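Local coordinates for holo-[acyl-carrier-protein] synthase (Helicobacter pylori, PDB 5XUK) that binds coenzyme A at the interfaces of a three-subunit assembly, as an AcpS-type member of the 4'-phosphopantetheinyl transferase superfamily, at residues A[71-74]-A[80-83]; A[34-39]-A[44-49]; A[55-60]-A[90-95]; A[14-17]-A[22-25]. All blocks are in the same frame, centred on the assembly; numbering follows the deposited sequence.

Interaction 1: residues A[71-74]-A[80-83]. With COA (coenzyme A), chain B.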
loop_
_atom_site.group_PDB
_atom_site.type_symbol
_atom_site.label_atom_id
_atom_site.label_comp_id
_atom_site.label_asym_id
_atom_site.label_seq_id
_atom_site.Cartn_x
_atom_site.Cartn_y
_atom_site.Cartn_z
ATOM N N LYS A 71 1.952 20.004 0.034
ATOM C CA LYS A 71 0.885 20.480 -0.844
ATOM C C LYS A 71 0.414 19.357 -1.756
ATOM O O LYS A 71 1.201 18.844 -2.539
ATOM C CB LYS A 71 1.361 21.660 -1.690
ATOM C CG LYS A 71 0.327 22.170 -2.699
ATOM C CD LYS A 71 0.876 23.346 -3.513
ATOM C CE LYS A 71 0.541 23.266 -5.001
ATOM N NZ LYS A 71 1.638 23.863 -5.824
ATOM N N ILE A 72 -0.862 18.983 -1.648
ATOM C CA ILE A 72 -1.496 18.066 -2.594
ATOM C C ILE A 72 -2.278 18.865 -3.652
ATOM O O ILE A 72 -3.003 19.793 -3.309
ATOM C CB ILE A 72 -2.504 17.118 -1.904
ATOM C CG1 ILE A 72 -1.852 16.343 -0.746
ATOM C CG2 ILE A 72 -3.093 16.141 -2.929
ATOM C CD1 ILE A 72 -2.868 15.881 0.280
ATOM N N SER A 73 -2.125 18.490 -4.921
ATOM C CA SER A 73 -2.937 18.999 -6.027
ATOM C C SER A 73 -3.317 17.844 -6.954
ATOM O O SER A 73 -2.869 16.710 -6.762
ATOM C CB SER A 73 -2.177 20.067 -6.815
ATOM O OG SER A 73 -0.941 19.574 -7.313
ATOM N N LYS A 74 -4.143 18.146 -7.957
ATOM C CA LYS A 74 -4.667 17.143 -8.876
ATOM C C LYS A 74 -4.277 17.429 -10.320
ATOM O O LYS A 74 -4.279 18.578 -10.755
ATOM C CB LYS A 74 -6.191 17.101 -8.803
ATOM C CG LYS A 74 -6.791 16.606 -7.496
ATOM C CD LYS A 74 -6.241 15.248 -7.056
ATOM C CE LYS A 74 -7.296 14.385 -6.385
ATOM N NZ LYS A 74 -8.485 15.159 -5.923
ATOM N N PRO A 80 -3.489 12.254 -8.020
ATOM C CA PRO A 80 -2.935 13.059 -6.917
ATOM C C PRO A 80 -1.473 13.409 -7.124
ATOM O O PRO A 80 -0.673 12.538 -7.452
ATOM C CB PRO A 80 -3.102 12.162 -5.693
ATOM C CG PRO A 80 -3.188 10.778 -6.229
ATOM C CD PRO A 80 -3.839 10.889 -7.584
ATOM N N LEU A 81 -1.146 14.690 -6.972
ATOM C CA LEU A 81 0.228 15.178 -7.115
ATOM C C LEU A 81 0.608 15.788 -5.790
ATOM O O LEU A 81 -0.239 16.332 -5.080
ATOM C CB LEU A 81 0.351 16.228 -8.219
ATOM C CG LEU A 81 -0.058 15.813 -9.638
ATOM C CD1 LEU A 81 -0.016 17.029 -10.563
ATOM C CD2 LEU A 81 0.812 14.686 -10.181
ATOM N N ILE A 82 1.875 15.682 -5.446
ATOM C CA ILE A 82 2.325 16.084 -4.132
ATOM C C ILE A 82 3.617 16.859 -4.309
ATOM O O ILE A 82 4.501 16.450 -5.069
ATOM C CB ILE A 82 2.478 14.852 -3.214
ATOM C CG1 ILE A 82 2.783 15.267 -1.782
ATOM C CG2 ILE A 82 3.557 13.918 -3.729
ATOM C CD1 ILE A 82 3.101 14.084 -0.892
ATOM N N THR A 83 3.692 18.012 -3.652
ATOM C CA THR A 83 4.902 18.824 -3.651
ATOM C C THR A 83 5.168 19.339 -2.241
ATOM O O THR A 83 4.239 19.563 -1.460
ATOM C CB THR A 83 4.781 20.018 -4.617
ATOM O OG1 THR A 83 3.581 20.744 -4.332
ATOM C CG2 THR A 83 4.731 19.546 -6.070
HETATM N N1A COA B . -4.458 8.685 -11.803
HETATM C C2A COA B . -4.099 8.397 -10.533
HETATM N N3A COA B . -4.969 8.419 -9.509
HETATM C C4A COA B . -6.254 8.756 -9.711
HETATM C C5A COA B . -6.712 9.085 -11.067
HETATM C C6A COA B . -5.712 9.027 -12.148
HETATM N N6A COA B . -6.043 9.308 -13.436
HETATM N N7A COA B . -8.018 9.379 -10.970
HETATM C C8A COA B . -8.393 9.242 -9.669
HETATM N N9A COA B . -7.317 8.878 -8.922
HETATM C C1B COA B . -7.305 8.668 -7.470
HETATM C C2B COA B . -7.851 9.917 -6.768
HETATM O O2B COA B . -6.971 10.394 -5.750
HETATM C C3B COA B . -9.150 9.479 -6.134
HETATM O O3B COA B . -9.369 10.009 -4.830
HETATM P P3B COA B . -9.894 11.527 -4.578
HETATM O O7A COA B . -10.795 11.819 -5.761
HETATM O O8A COA B . -10.683 11.441 -3.299
HETATM O O9A COA B . -8.589 12.301 -4.519
HETATM C C4B COA B . -8.969 7.985 -6.052
HETATM O O4B COA B . -8.168 7.585 -7.162
HETATM C C5B COA B . -10.286 7.248 -6.040
HETATM O O5B COA B . -10.064 6.223 -5.099
HETATM P P1A COA B . -10.686 4.782 -5.257
HETATM O O1A COA B . -12.076 4.969 -4.685
HETATM O O2A COA B . -9.766 3.710 -4.726
HETATM O O3A COA B . -10.627 4.618 -6.834
HETATM P P2A COA B . -11.598 3.582 -7.573
HETATM O O4A COA B . -11.044 2.171 -7.422
HETATM O O5A COA B . -13.014 3.882 -7.115
HETATM O O6A COA B . -11.411 4.112 -9.093
HETATM C CBP COA B . -10.258 4.966 -11.084
HETATM C CCP COA B . -10.296 4.898 -9.555
HETATM C CDP COA B . -10.055 6.402 -11.545
HETATM C CEP COA B . -9.093 4.130 -11.596
HETATM C CAP COA B . -11.608 4.457 -11.625
HETATM O OAP COA B . -12.573 5.513 -11.569
HETATM C C9P COA B . -11.564 3.942 -13.031
HETATM O O9P COA B . -10.964 4.549 -13.906
HETATM N N8P COA B . -12.239 2.810 -13.238
#
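Leu81 N gives its hydrogen to Ser73 O across 2.7 Å, in a nearly straight bond with 163° at the hydrogen. The bond is returned by Ser73 N to Leu81 O at 2.9 Å, and the reciprocal bonds of Lys71 with Thr83 repeat the pattern two residues along. Between these two hydrogen-bonded pairs of the antiparallel beta hairpin lies the non-hydrogen-bonded pair Ile72 and Ile82. Here CA-H groups take part, Ile72 CA standing 3.3 Å from Leu81 O.

The two isoleucines share the face that packs on helix 40-56, where branched apolar side chains suit a buried position. On the other face Lys71 and Thr83 run side by side: Lys71 CG is anti to the backbone N (chi1 177°), and the aliphatic chain passes along Thr83 OG1, which lies 3.6 Å from Lys71 CB. Ser73 OG sits against Leu81 CB at 3.7 Å.

At the end near the connecting turn, Lys74 bends early, at chi2 (-53°), which brings CD to Pro80 CA, and further bends at chi3 and chi4 carry NZ to 3.2 Å from O9A of the 3'-phosphate of coenzyme A. Pro80 meets the other part of the ligand, with CD 3.3 Å from the adenine N3A. Lys55 and Gln58 of the second subunit hold the same coenzyme A by hydrogen bonds. The rigid proline ring suits the adenine and ribose, while the long, probably positive lysine would balance phosphate charge, so the hairpin end offers both an apolar and an electrostatic surface to the ligand.

Interaction 2: residues A[34-39]-A[44-49]; sequences VLCKDK and AGFFAL
Phe46 reaches from helix 40-56 to Leu35 and Cys36, at the end of helix 30-36. CB starts against strand 70-74, with Ile72 CD1 at 3.6 Å. From there the ring leads outward with CG anti to the carbonyl carbon (chi1 -74°), which slides one face beneath the Cys36 sulfur. SG is 3.6 Å from CG and closer still to the next atom, 3.2 Å from CD2, a short separation for this sulfur-aromatic contact. It stands 24° off the ring normal and is displaced toward the rim rather than centred. Farther out, CE2 and CZ present the ring edge to Leu35, whose CB lies 3.7 Å from CE2; the two side chains cross at about a right angle. CZ, the tip, also has Lys74 NZ beside it at 3.9 Å. Cysteine suits this place because its polarisable sulfur, one bond beyond CB, can rest close over the ring, and leucine supplies an apolar flank.

From Cys36 to Lys39 the chain makes a type I' turn, closed by Lys39 N to Cys36 O at 2.7 Å, and Lys39 is the N-cap of helix 40-56. Phe46, which also touches coenzyme A, is thus wedged between helix 30-36, strand 70-74 and Ile101 of strand 97-104.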
loop_
_atom_site.group_PDB
_atom_site.type_symbol
_atom_site.label_atom_id
_atom_site.label_comp_id
_atom_site.label_asym_id
_atom_site.label_seq_id
_atom_site.Cartn_x
_atom_site.Cartn_y
_atom_site.Cartn_z
ATOM N N VAL A 34 -10.713 22.786 -1.266
ATOM C CA VAL A 34 -11.579 22.871 -2.421
ATOM C C VAL A 34 -11.612 21.484 -3.066
ATOM O O VAL A 34 -12.684 20.944 -3.289
ATOM C CB VAL A 34 -11.157 23.994 -3.386
ATOM C CG1 VAL A 34 -11.924 23.894 -4.701
ATOM C CG2 VAL A 34 -11.402 25.347 -2.727
ATOM N N LEU A 35 -10.441 20.883 -3.259
ATOM C CA LEU A 35 -10.325 19.527 -3.835
ATOM C C LEU A 35 -11.190 18.433 -3.186
ATOM O O LEU A 35 -11.732 17.599 -3.901
ATOM C CB LEU A 35 -8.864 19.088 -3.860
ATOM C CG LEU A 35 -7.995 19.966 -4.761
ATOM C CD1 LEU A 35 -6.541 19.492 -4.728
ATOM C CD2 LEU A 35 -8.563 20.017 -6.187
ATOM N N CYS A 36 -11.359 18.457 -1.868
ATOM C CA CYS A 36 -12.107 17.400 -1.160
ATOM C C CYS A 36 -13.595 17.599 -1.100
ATOM O O CYS A 36 -14.331 16.676 -0.690
ATOM C CB CYS A 36 -11.581 17.224 0.276
ATOM S SG CYS A 36 -9.807 16.877 0.309
ATOM N N LYS A 37 -14.047 18.814 -1.430
ATOM C CA LYS A 37 -15.470 19.100 -1.662
ATOM C C LYS A 37 -16.388 18.726 -0.520
ATOM O O LYS A 37 -17.500 18.244 -0.760
ATOM C CB LYS A 37 -15.955 18.366 -2.915
ATOM C CG LYS A 37 -15.118 18.616 -4.159
ATOM C CD LYS A 37 -15.690 17.866 -5.358
ATOM C CE LYS A 37 -14.859 18.090 -6.615
ATOM N NZ LYS A 37 -15.609 17.740 -7.859
ATOM N N ASP A 38 -15.944 18.930 0.715
ATOM C CA ASP A 38 -16.681 18.458 1.903
ATOM C C ASP A 38 -16.765 16.917 2.052
ATOM O O ASP A 38 -17.409 16.442 2.984
ATOM C CB ASP A 38 -18.126 19.000 1.926
ATOM C CG ASP A 38 -18.219 20.477 2.309
ATOM O OD1 ASP A 38 -17.627 20.891 3.339
ATOM O OD2 ASP A 38 -18.940 21.208 1.590
ATOM N N LYS A 39 -16.177 16.132 1.150
ATOM C CA LYS A 39 -16.391 14.676 1.215
ATOM C C LYS A 39 -15.461 14.043 2.246
ATOM O O LYS A 39 -14.243 14.088 2.110
ATOM C CB LYS A 39 -16.231 14.021 -0.156
ATOM C CG LYS A 39 -17.305 14.468 -1.140
ATOM C CD LYS A 39 -17.271 13.682 -2.445
ATOM C CE LYS A 39 -16.161 14.149 -3.378
ATOM N NZ LYS A 39 -16.262 13.513 -4.725
ATOM N N ALA A 44 -10.293 12.133 4.556
ATOM C CA ALA A 44 -9.540 10.947 5.011
ATOM C C ALA A 44 -8.356 10.638 4.094
ATOM O O ALA A 44 -7.253 10.456 4.575
ATOM C CB ALA A 44 -10.462 9.757 5.132
ATOM N N GLY A 45 -8.567 10.693 2.779
ATOM C CA GLY A 45 -7.532 10.400 1.798
ATOM C C GLY A 45 -6.355 11.338 1.760
ATOM O O GLY A 45 -5.203 10.891 1.666
ATOM N N PHE A 46 -6.620 12.650 1.808
ATOM C CA PHE A 46 -5.547 13.640 1.853
ATOM C C PHE A 46 -4.812 13.519 3.171
ATOM O O PHE A 46 -3.603 13.640 3.225
ATOM C CB PHE A 46 -6.077 15.079 1.666
ATOM C CG PHE A 46 -6.475 15.411 0.245
ATOM C CD1 PHE A 46 -6.716 14.403 -0.705
ATOM C CD2 PHE A 46 -6.650 16.741 -0.140
ATOM C CE1 PHE A 46 -7.084 14.720 -2.010
ATOM C CE2 PHE A 46 -7.031 17.062 -1.438
ATOM C CZ PHE A 46 -7.251 16.052 -2.375
ATOM N N PHE A 47 -5.536 13.275 4.235
ATOM C CA PHE A 47 -4.897 13.048 5.520
ATOM C C PHE A 47 -3.938 11.855 5.424
ATOM O O PHE A 47 -2.788 11.943 5.842
ATOM C CB PHE A 47 -5.950 12.770 6.585
ATOM C CG PHE A 47 -5.389 12.708 7.976
ATOM C CD1 PHE A 47 -5.235 13.872 8.727
ATOM C CD2 PHE A 47 -4.997 11.487 8.533
ATOM C CE1 PHE A 47 -4.705 13.818 10.006
ATOM C CE2 PHE A 47 -4.466 11.429 9.820
ATOM C CZ PHE A 47 -4.324 12.594 10.557
ATOM N N ALA A 48 -4.413 10.756 4.827
ATOM C CA ALA A 48 -3.633 9.531 4.738
ATOM C C ALA A 48 -2.402 9.791 3.876
ATOM O O ALA A 48 -1.289 9.340 4.190
ATOM C CB ALA A 48 -4.490 8.396 4.179
ATOM N N LEU A 49 -2.583 10.576 2.823
ATOM C CA LEU A 49 -1.477 10.883 1.917
ATOM C C LEU A 49 -0.412 11.747 2.568
ATOM O O LEU A 49 0.762 11.645 2.224
ATOM C CB LEU A 49 -2.016 11.578 0.659
ATOM C CG LEU A 49 -1.012 12.053 -0.384
ATOM C CD1 LEU A 49 -0.207 10.870 -0.853
ATOM C CD2 LEU A 49 -1.731 12.711 -1.555
#

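Interaction 3: residues A[55-60]-A[90-95]; sequences KALQVG and DYFNIQ. With COA (coenzyme A), chain C.
The CH-pi contact sets the pattern: the Leu57 methyl CD1 stands 4.2 Å from the centroid of the Phe92 ring and only 12° off its normal. The opposite face of that ring is occupied by Tyr91, whose CD2 lies over the centre, so Phe92 is sandwiched between a methyl and its own sequence neighbour.

Plain apolar packing fills in round it. Val59 CG1 touches the far end of the ring, 3.9 Å from Phe92 CZ. The second Leu57 methyl, CD2, presses on Ile94 CD1 at 3.5 Å, tighter than usual for two carbons. A forked leucine suits this place because each branch serves a different partner.

Backbone geometry brings these groups together. Both helices stop in Schellman motifs, with Gln58 and Asn93 at positive phi; each turn carries the chain back so that residues on either side of it, Leu57 with Val59 and Phe92 with Ile94, face the same contact.

The polar bonds lie on the other side, toward coenzyme A. Gln58 O accepts a hydrogen from the adenine N6A at 3.0 Å, and Lys55 NZ donates to the pyrophosphate oxygen O2A at 3.0 Å. NZ also forms a salt bridge with Asp5 and bonds Ile101 O of the third subunit, which puts this ligand at a subunit interface. The helix end therefore has two chemistries: an apolar side that clamps it to the 90-95 turn, and a polar side that accepts the adenine amino hydrogen and would probably offset phosphate charge.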
loop_
_atom_site.group_PDB
_atom_site.type_symbol
_atom_site.label_atom_id
_atom_site.label_comp_id
_atom_site.label_asym_id
_atom_site.label_seq_id
_atom_site.Cartn_x
_atom_site.Cartn_y
_atom_site.Cartn_z
ATOM N N LYS A 55 5.996 9.636 6.585
ATOM C CA LYS A 55 6.647 8.344 6.828
ATOM C C LYS A 55 7.659 8.000 5.743
ATOM O O LYS A 55 8.669 7.359 6.019
ATOM C CB LYS A 55 5.627 7.219 6.899
ATOM C CG LYS A 55 4.665 7.275 8.065
ATOM C CD LYS A 55 3.869 5.987 8.093
ATOM C CE LYS A 55 2.815 6.017 9.162
ATOM N NZ LYS A 55 1.970 4.819 9.025
ATOM N N ALA A 56 7.381 8.409 4.509
ATOM C CA ALA A 56 8.265 8.109 3.387
ATOM C C ALA A 56 9.589 8.857 3.521
ATOM O O ALA A 56 10.622 8.349 3.096
ATOM C CB ALA A 56 7.587 8.445 2.062
ATOM N N LEU A 57 9.530 10.073 4.079
ATOM C CA LEU A 57 10.706 10.908 4.388
ATOM C C LEU A 57 11.297 10.564 5.774
ATOM O O LEU A 57 12.288 11.162 6.188
ATOM C CB LEU A 57 10.333 12.400 4.369
ATOM C CG LEU A 57 9.803 13.038 3.079
ATOM C CD1 LEU A 57 9.266 14.433 3.353
ATOM C CD2 LEU A 57 10.871 13.089 1.999
ATOM N N GLN A 58 10.645 9.652 6.496
ATOM C CA GLN A 58 11.147 9.061 7.756
ATOM C C GLN A 58 11.164 10.000 8.972
ATOM O O GLN A 58 11.749 9.673 10.028
ATOM C CB GLN A 58 12.503 8.382 7.531
ATOM C CG GLN A 58 12.447 7.339 6.419
ATOM C CD GLN A 58 13.380 6.168 6.656
ATOM O OE1 GLN A 58 14.598 6.293 6.530
ATOM N NE2 GLN A 58 12.808 5.012 6.991
ATOM N N VAL A 59 10.458 11.127 8.854
ATOM C CA VAL A 59 10.355 12.079 9.960
ATOM C C VAL A 59 8.988 12.071 10.688
ATOM O O VAL A 59 8.896 12.480 11.852
ATOM C CB VAL A 59 10.718 13.500 9.489
ATOM C CG1 VAL A 59 9.726 14.005 8.443
ATOM C CG2 VAL A 59 10.770 14.437 10.680
ATOM N N GLY A 60 7.930 11.601 10.029
ATOM C CA GLY A 60 6.568 11.767 10.566
ATOM C C GLY A 60 6.144 13.240 10.567
ATOM O O GLY A 60 6.864 14.112 10.065
ATOM N N ASP A 90 14.643 20.834 -0.721
ATOM C CA ASP A 90 16.107 20.812 -0.623
ATOM C C ASP A 90 16.598 20.273 0.718
ATOM O O ASP A 90 17.534 19.473 0.746
ATOM C CB ASP A 90 16.697 22.208 -0.871
ATOM C CG ASP A 90 17.087 22.429 -2.322
ATOM O OD1 ASP A 90 16.583 21.699 -3.207
ATOM O OD2 ASP A 90 17.905 23.339 -2.573
ATOM N N TYR A 91 15.976 20.700 1.817
ATOM C CA TYR A 91 16.358 20.218 3.151
ATOM C C TYR A 91 16.303 18.695 3.264
ATOM O O TYR A 91 17.164 18.090 3.906
ATOM C CB TYR A 91 15.478 20.834 4.238
ATOM C CG TYR A 91 15.683 20.181 5.587
ATOM C CD1 TYR A 91 16.868 20.356 6.291
ATOM C CD2 TYR A 91 14.703 19.366 6.147
ATOM C CE1 TYR A 91 17.070 19.752 7.524
ATOM C CE2 TYR A 91 14.893 18.760 7.381
ATOM C CZ TYR A 91 16.079 18.954 8.063
ATOM O OH TYR A 91 16.273 18.352 9.284
ATOM N N PHE A 92 15.285 18.087 2.653
ATOM C CA PHE A 92 15.156 16.623 2.609
ATOM C C PHE A 92 15.869 16.032 1.397
ATOM O O PHE A 92 16.039 14.815 1.311
ATOM C CB PHE A 92 13.677 16.197 2.619
ATOM C CG PHE A 92 13.015 16.336 3.966
ATOM C CD1 PHE A 92 12.084 17.333 4.204
ATOM C CD2 PHE A 92 13.331 15.470 4.997
ATOM C CE1 PHE A 92 11.483 17.465 5.446
ATOM C CE2 PHE A 92 12.729 15.594 6.240
ATOM C CZ PHE A 92 11.804 16.594 6.466
ATOM N N ASN A 93 16.270 16.896 0.463
ATOM C CA ASN A 93 17.040 16.500 -0.721
ATOM C C ASN A 93 16.240 15.576 -1.650
ATOM O O ASN A 93 16.654 14.449 -1.942
ATOM C CB ASN A 93 18.375 15.861 -0.294
ATOM C CG ASN A 93 19.438 15.913 -1.384
ATOM O OD1 ASN A 93 19.133 16.035 -2.575
ATOM N ND2 ASN A 93 20.699 15.814 -0.975
ATOM N N ILE A 94 15.101 16.078 -2.125
ATOM C CA ILE A 94 14.147 15.277 -2.895
ATOM C C ILE A 94 14.218 15.590 -4.380
ATOM O O ILE A 94 14.202 16.748 -4.779
ATOM C CB ILE A 94 12.693 15.529 -2.427
ATOM C CG1 ILE A 94 12.559 15.341 -0.909
ATOM C CG2 ILE A 94 11.718 14.629 -3.175
ATOM C CD1 ILE A 94 13.188 14.068 -0.376
ATOM N N GLN A 95 14.276 14.542 -5.194
ATOM C CA GLN A 95 14.240 14.683 -6.646
ATOM C C GLN A 95 12.786 14.702 -7.126
ATOM O O GLN A 95 12.402 15.550 -7.935
ATOM C CB GLN A 95 15.004 13.533 -7.310
ATOM C CG GLN A 95 16.484 13.473 -6.939
ATOM C CD GLN A 95 16.942 12.077 -6.546
ATOM O OE1 GLN A 95 16.628 11.090 -7.216
ATOM N NE2 GLN A 95 17.686 11.989 -5.450
HETATM N N1A COA C . 9.077 7.471 9.818
HETATM C C2A COA C . 8.493 6.411 9.222
HETATM N N3A COA C . 7.573 5.646 9.837
HETATM C C4A COA C . 7.206 5.905 11.103
HETATM C C5A COA C . 7.805 7.043 11.812
HETATM C C6A COA C . 8.796 7.849 11.077
HETATM N N6A COA C . 9.399 8.925 11.647
HETATM N N7A COA C . 7.261 7.059 13.040
HETATM C C8A COA C . 6.372 6.033 13.128
HETATM N N9A COA C . 6.359 5.341 11.958
HETATM C C1B COA C . 5.559 4.145 11.671
HETATM C C2B COA C . 5.829 3.081 12.741
HETATM O O2B COA C . 6.183 1.820 12.172
HETATM C C3B COA C . 4.529 2.936 13.494
HETATM O O3B COA C . 4.193 1.592 13.826
HETATM P P3B COA C . 4.870 0.806 15.078
HETATM O O7A COA C . 5.124 1.884 16.113
HETATM O O8A COA C . 3.801 -0.151 15.538
HETATM O O9A COA C . 6.098 0.189 14.432
HETATM C C4B COA C . 3.532 3.477 12.500
HETATM O O4B COA C . 4.185 4.491 11.740
HETATM C C5B COA C . 2.291 4.016 13.170
HETATM O O5B COA C . 1.260 3.586 12.311
HETATM P P1A COA C . -0.026 4.458 12.034
HETATM O O1A COA C . -0.906 4.115 13.218
HETATM O O2A COA C . -0.527 4.290 10.620
HETATM O O3A COA C . 0.604 5.914 12.067
HETATM P P2A COA C . -0.321 7.185 12.368
HETATM O O4A COA C . -1.087 7.564 11.107
HETATM O O5A COA C . -1.084 6.899 13.648
HETATM O O6A COA C . 0.844 8.268 12.678
HETATM C CBP COA C . 2.976 9.459 12.427
HETATM C CCP COA C . 2.214 8.142 12.252
HETATM C CDP COA C . 4.311 9.211 13.113
HETATM C CEP COA C . 3.248 10.068 11.058
HETATM C CAP COA C . 2.128 10.394 13.311
HETATM O OAP COA C . 2.327 10.057 14.688
HETATM C C9P COA C . 2.425 11.852 13.142
HETATM O O9P COA C . 3.576 12.259 13.084
HETATM N N8P COA C . 1.351 12.644 13.086
#

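Interaction 4: residues A[14-17]-A[22-25]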
loop_
_atom_site.group_PDB
_atom_site.type_symbol
_atom_site.label_atom_id
_atom_site.label_comp_id
_atom_site.label_asym_id
_atom_site.label_seq_id
_atom_site.Cartn_x
_atom_site.Cartn_y
_atom_site.Cartn_z
ATOM N N LYS A 14 -15.648 11.878 12.530
ATOM C CA LYS A 14 -15.882 12.296 13.914
ATOM C C LYS A 14 -14.896 13.368 14.388
ATOM O O LYS A 14 -15.174 14.063 15.358
ATOM C CB LYS A 14 -15.894 11.085 14.862
ATOM C CG LYS A 14 -17.080 10.154 14.621
ATOM C CD LYS A 14 -17.098 8.946 15.556
ATOM C CE LYS A 14 -18.072 9.093 16.727
ATOM N NZ LYS A 14 -17.570 9.963 17.828
ATOM N N CYS A 15 -13.759 13.508 13.711
ATOM C CA CYS A 15 -12.852 14.634 13.960
ATOM C C CYS A 15 -13.239 15.865 13.127
ATOM O O CYS A 15 -12.744 16.962 13.375
ATOM C CB CYS A 15 -11.401 14.247 13.674
ATOM S SG CYS A 15 -10.742 12.948 14.749
ATOM N N VAL A 16 -14.112 15.680 12.137
ATOM C CA VAL A 16 -14.689 16.797 11.377
ATOM C C VAL A 16 -15.883 17.398 12.147
ATOM O O VAL A 16 -16.470 18.389 11.721
ATOM C CB VAL A 16 -15.098 16.354 9.946
ATOM C CG1 VAL A 16 -15.825 17.465 9.201
ATOM C CG2 VAL A 16 -13.872 15.922 9.155
ATOM N N LYS A 17 -16.235 16.788 13.279
ATOM C CA LYS A 17 -17.148 17.394 14.249
ATOM C C LYS A 17 -16.376 17.869 15.491
ATOM O O LYS A 17 -16.906 17.848 16.596
ATOM C CB LYS A 17 -18.230 16.391 14.655
ATOM C CG LYS A 17 -18.961 15.749 13.482
ATOM C CD LYS A 17 -19.866 14.613 13.944
ATOM C CE LYS A 17 -20.423 13.823 12.771
ATOM N NZ LYS A 17 -21.159 14.687 11.808
ATOM N N LYS A 22 -11.477 23.795 12.868
ATOM C CA LYS A 22 -10.286 23.685 13.704
ATOM C C LYS A 22 -9.472 22.457 13.287
ATOM O O LYS A 22 -8.248 22.530 13.173
ATOM C CB LYS A 22 -10.664 23.639 15.193
ATOM C CG LYS A 22 -9.866 24.600 16.066
ATOM C CD LYS A 22 -10.580 24.905 17.379
ATOM C CE LYS A 22 -9.947 26.084 18.104
ATOM N NZ LYS A 22 -10.576 26.329 19.434
ATOM N N PHE A 23 -10.153 21.345 13.020
ATOM C CA PHE A 23 -9.487 20.146 12.505
ATOM C C PHE A 23 -8.972 20.341 11.081
ATOM O O PHE A 23 -7.766 20.247 10.831
ATOM C CB PHE A 23 -10.426 18.932 12.556
ATOM C CG PHE A 23 -9.796 17.640 12.080
ATOM C CD1 PHE A 23 -8.545 17.234 12.555
ATOM C CD2 PHE A 23 -10.465 16.819 11.173
ATOM C CE1 PHE A 23 -7.972 16.047 12.125
ATOM C CE2 PHE A 23 -9.893 15.630 10.739
ATOM C CZ PHE A 23 -8.646 15.244 11.218
ATOM N N LEU A 24 -9.886 20.618 10.153
ATOM C CA LEU A 24 -9.533 20.654 8.740
ATOM C C LEU A 24 -8.389 21.577 8.437
ATOM O O LEU A 24 -7.504 21.247 7.645
ATOM C CB LEU A 24 -10.716 21.094 7.884
ATOM C CG LEU A 24 -11.696 20.021 7.451
ATOM C CD1 LEU A 24 -12.586 20.619 6.366
ATOM C CD2 LEU A 24 -10.970 18.776 6.960
ATOM N N GLU A 25 -8.405 22.748 9.059
ATOM C CA GLU A 25 -7.486 23.804 8.665
ATOM C C GLU A 25 -6.098 23.611 9.226
ATOM O O GLU A 25 -5.156 24.233 8.760
ATOM C CB GLU A 25 -8.084 25.170 9.000
ATOM C CG GLU A 25 -9.279 25.476 8.102
ATOM C CD GLU A 25 -10.087 26.688 8.528
ATOM O OE1 GLU A 25 -11.161 26.908 7.920
ATOM O OE2 GLU A 25 -9.669 27.411 9.461
#
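Cys15 lays its CB over one face of the Phe23 ring, 3.7 Å from the ring centroid and 16° off the normal. The methylene is displaced toward the rim, nearest CE2 at 3.6 Å, in a CH-pi contact. The sulfur is more distant: SG is 4.9 Å from the centroid and approaches obliquely, a looser sulfur-aromatic contact than the one made through CB. Nearer the root of the ring comes the Cys15 carbonyl, whose O lies 3.2 Å from Phe23 CB. Val16 adds the remaining apolar touch, its CG2 standing 4.1 Å from Phe23 CD2, with the two side chains crossing at about a right angle.

Phe23 reaches these partners because its CG is anti to the backbone N (chi1 -178°), which swings the ring off helix 21-27 toward the preceding helix. In the fold this is the joint between two short successive helices, 9-15 and 21-27, linked by a brief loop. The first of them is only weakly bonded at its end, and Cys15 and Val16 sit where the chain leaves it. A large flat ring suits the joint, since Cys15 CB can rest on its face while the Cys15 carbonyl and a Val16 methyl meet atoms nearer its root, and the small cysteine lets backbone and ring come close.

One helical turn beyond, Phe27 meets the Phe23 ring with their planes at about 55°. Phe27 in turn packs edge-to-face with Phe47 of helix 40-56, extending the aromatic series from this surface joint toward the interior of the chain.

From the N terminus, interaction 4 closes the first short loop, joining helix 9-15 to helix 21-27. Interaction 2 follows it in series and ties helix 30-36 to the start of helix 40-56. The other end of that long helix opens interaction 3, whose loop runs to the end of helix 86-91 and encloses the hairpin of interaction 1, so these two nest and no pair crosses. Interactions 1 and 2 touch directly, strand 70-74 lying against helix 40-56, whereas interactions 3 and 4 lie on opposite sides of the chain's centre, their own centres about 26 Å apart. Helix 40-56 thus connects the N-terminal helices with the 90-95 turn.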